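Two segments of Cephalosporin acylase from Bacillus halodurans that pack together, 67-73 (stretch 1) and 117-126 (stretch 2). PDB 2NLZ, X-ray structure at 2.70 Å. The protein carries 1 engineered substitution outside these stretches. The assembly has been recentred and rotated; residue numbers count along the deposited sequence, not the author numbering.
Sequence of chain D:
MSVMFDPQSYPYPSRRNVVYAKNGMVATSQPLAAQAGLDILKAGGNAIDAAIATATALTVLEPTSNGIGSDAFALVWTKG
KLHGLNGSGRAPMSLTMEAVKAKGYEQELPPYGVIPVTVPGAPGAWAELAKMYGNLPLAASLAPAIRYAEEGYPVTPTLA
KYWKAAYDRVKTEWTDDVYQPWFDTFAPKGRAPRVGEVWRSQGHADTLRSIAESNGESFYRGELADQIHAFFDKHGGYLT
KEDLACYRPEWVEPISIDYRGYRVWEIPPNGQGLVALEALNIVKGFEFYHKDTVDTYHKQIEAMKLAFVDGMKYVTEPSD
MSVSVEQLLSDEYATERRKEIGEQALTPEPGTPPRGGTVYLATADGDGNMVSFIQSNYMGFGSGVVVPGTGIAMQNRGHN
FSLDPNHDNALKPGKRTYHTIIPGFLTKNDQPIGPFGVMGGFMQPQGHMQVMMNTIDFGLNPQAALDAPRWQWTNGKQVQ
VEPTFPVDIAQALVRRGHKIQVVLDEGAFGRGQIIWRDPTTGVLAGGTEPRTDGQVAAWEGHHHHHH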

# COMPACT_ATOMS: atom_id res chain seq x y z
N GLY D 67 -35.60 -2.66 -13.75
CA GLY D 67 -36.92 -3.25 -13.82
C GLY D 67 -37.45 -3.29 -15.24
O GLY D 67 -36.88 -2.69 -16.15
N ILE D 68 -38.55 -4.01 -15.43
CA ILE D 68 -39.24 -4.01 -16.72
C ILE D 68 -39.90 -2.65 -16.90
O ILE D 68 -40.05 -2.16 -18.01
CB ILE D 68 -40.27 -5.14 -16.78
CG1 ILE D 68 -39.67 -6.41 -16.17
CG2 ILE D 68 -40.78 -5.34 -18.23
CD1 ILE D 68 -40.25 -7.71 -16.65
N GLY D 69 -40.25 -2.03 -15.78
CA GLY D 69 -40.77 -0.67 -15.78
C GLY D 69 -39.72 0.43 -15.83
O GLY D 69 -39.97 1.55 -15.38
N SER D 70 -38.55 0.11 -16.39
CA SER D 70 -37.47 1.09 -16.56
C SER D 70 -37.63 1.86 -17.85
O SER D 70 -38.45 1.49 -18.69
CB SER D 70 -36.12 0.36 -16.60
OG SER D 70 -35.76 -0.15 -15.33
N ASP D 71 -36.87 2.93 -18.01
CA ASP D 71 -36.55 3.36 -19.37
C ASP D 71 -35.08 3.08 -19.71
O ASP D 71 -34.32 2.70 -18.82
CB ASP D 71 -37.04 4.77 -19.76
CG ASP D 71 -36.84 5.80 -18.68
OD1 ASP D 71 -37.67 6.73 -18.64
OD2 ASP D 71 -35.88 5.69 -17.90
N ALA D 72 -34.72 3.23 -20.98
CA ALA D 72 -33.40 2.82 -21.48
C ALA D 72 -32.78 3.82 -22.45
O ALA D 72 -33.46 4.70 -22.95
CB ALA D 72 -33.51 1.45 -22.14
N PHE D 73 -31.49 3.67 -22.70
CA PHE D 73 -30.77 4.48 -23.70
C PHE D 73 -29.71 3.62 -24.39
O PHE D 73 -29.15 2.69 -23.78
CB PHE D 73 -30.08 5.68 -23.05
CG PHE D 73 -30.99 6.84 -22.76
CD1 PHE D 73 -31.11 7.89 -23.65
CD2 PHE D 73 -31.70 6.92 -21.55
CE1 PHE D 73 -31.92 8.97 -23.37
CE2 PHE D 73 -32.53 8.00 -21.26
CZ PHE D 73 -32.63 9.03 -22.17
N VAL D 117 -43.94 8.36 -11.22
CA VAL D 117 -43.84 7.39 -12.31
C VAL D 117 -44.08 8.04 -13.68
O VAL D 117 -45.14 8.61 -13.92
CB VAL D 117 -44.84 6.24 -12.12
CG1 VAL D 117 -44.70 5.22 -13.24
CG2 VAL D 117 -44.65 5.58 -10.75
N THR D 118 -43.09 7.94 -14.57
CA THR D 118 -43.25 8.31 -15.98
C THR D 118 -43.37 7.03 -16.81
O THR D 118 -43.09 5.95 -16.29
CB THR D 118 -42.05 9.15 -16.47
OG1 THR D 118 -40.84 8.39 -16.41
CG2 THR D 118 -41.92 10.39 -15.63
N VAL D 119 -43.76 7.14 -18.08
CA VAL D 119 -43.92 5.91 -18.89
C VAL D 119 -42.59 5.18 -19.05
O VAL D 119 -41.58 5.78 -19.43
CB VAL D 119 -44.67 6.10 -20.27
CG1 VAL D 119 -46.06 6.64 -20.04
CG2 VAL D 119 -43.93 7.01 -21.22
N PRO D 120 -42.57 3.89 -18.67
CA PRO D 120 -41.41 3.03 -18.85
C PRO D 120 -41.09 2.86 -20.32
O PRO D 120 -41.87 2.25 -21.04
CB PRO D 120 -41.86 1.69 -18.26
CG PRO D 120 -42.97 2.02 -17.36
CD PRO D 120 -43.67 3.17 -18.00
N GLY D 121 -39.95 3.39 -20.76
CA GLY D 121 -39.56 3.31 -22.16
C GLY D 121 -38.73 2.11 -22.62
O GLY D 121 -38.58 1.87 -23.83
N ALA D 122 -38.20 1.35 -21.67
CA ALA D 122 -37.25 0.26 -21.97
C ALA D 122 -37.81 -0.89 -22.80
O ALA D 122 -37.17 -1.30 -23.77
CB ALA D 122 -36.57 -0.26 -20.69
N PRO D 123 -39.00 -1.44 -22.44
CA PRO D 123 -39.50 -2.52 -23.29
C PRO D 123 -39.65 -2.13 -24.77
O PRO D 123 -39.33 -2.93 -25.65
CB PRO D 123 -40.85 -2.86 -22.67
CG PRO D 123 -40.73 -2.42 -21.27
CD PRO D 123 -39.91 -1.18 -21.32
N GLY D 124 -40.10 -0.91 -25.03
CA GLY D 124 -40.21 -0.41 -26.41
C GLY D 124 -38.85 -0.26 -27.06
O GLY D 124 -38.68 -0.56 -28.25
N ALA D 125 -37.88 0.21 -26.28
CA ALA D 125 -36.50 0.32 -26.75
C ALA D 125 -35.92 -1.04 -27.12
O ALA D 125 -35.17 -1.15 -28.08
CB ALA D 125 -35.64 1.00 -25.71
N TRP D 126 -36.28 -2.07 -26.37
CA TRP D 126 -35.85 -3.43 -26.69
C TRP D 126 -36.35 -3.80 -28.08
O TRP D 126 -35.56 -4.14 -28.95
CB TRP D 126 -36.37 -4.45 -25.67
CG TRP D 126 -35.93 -4.24 -24.25
CD1 TRP D 126 -34.80 -3.60 -23.82
CD2 TRP D 126 -36.59 -4.70 -23.06
NE1 TRP D 126 -34.74 -3.62 -22.44
CE2 TRP D 126 -35.82 -4.29 -21.96
CE3 TRP D 126 -37.77 -5.43 -22.83
CZ2 TRP D 126 -36.19 -4.58 -20.63
CZ3 TRP D 126 -38.14 -5.70 -21.52
CH2 TRP D 126 -37.35 -5.28 -20.44

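A single hydrogen bond, backbone to backbone, joins the two stretches, and the carbonyl that accepts it is crowded by the other stretch. Ser70 O receives the amide of Ala122 (N to O 3.0 Å, N-H...O angle 162°), while Gly121 N lies nearly as close to Ser70 O, at 3.2 Å, but is too poorly angled to bond. Pro120 CA also approaches Ser70 O to 3.3 Å, so the oxygen is set against consecutive residues of the segment that leads into the helix.

Just beyond this point the backbones run close together, with Asp71 CA and Gly121 CA 4.1 Å apart. Gly121 has no side chain, and the space is needed: an ideal CB at this position would fall 3.2 Å from Asp71 CB. As it is, Asp71 CB reaches to 3.4 Å from Gly121 N. The Asp71 carboxylate makes no hydrogen bond across the contact; both of its oxygens are satisfied elsewhere in the structure.

Stretch 1 approaches through a type I turn from Gly67 to Ser70, closed by a weak hydrogen bond from Ser70 N to Gly67 O (3.3 Å), and then enters a strand at Asp71. In stretch 2, an extended run through Pro120 gives way to a helix, whose backbone bonds include Ala125 N to Gly121 O (3.0 Å) and Trp126 N to Ala122 O (2.9 Å). The axes of strand 71-73 and helix 122-126 approach to 6.7 Å and run at 44° to each other. Such closeness suits the small residues between them. Ala72 points its CB toward the helix, where it meets Ala122 CB at 3.8 Å and Ala125 CB at 4.2 Å; these two alanines lie three residues apart, close to one helical turn, and both direct their CA-to-CB bonds toward the strand segment.

The turn packs against larger apolar groups. Ile68 CG2 lies 4.2 Å from Pro123 CG and 4.1 Å from Trp126 CH2, approaching the indole obliquely. The Trp126 CA-to-CB bond points sideways, but the end of its side chain comes nearer to the turn, while its NE1 is hydrogen-bonded elsewhere in the structure. The proline rings also fit against turn carbonyls: Pro123 CG is 3.3 Å from Ile68 O, and Pro120 CB is 3.4 Å from Gly69 O. With no N-H to donate, the prolines contribute van der Waals packing here. In all, the contact buries 417 Å², summed over both sides, and joins one directional backbone bond to close apolar packing.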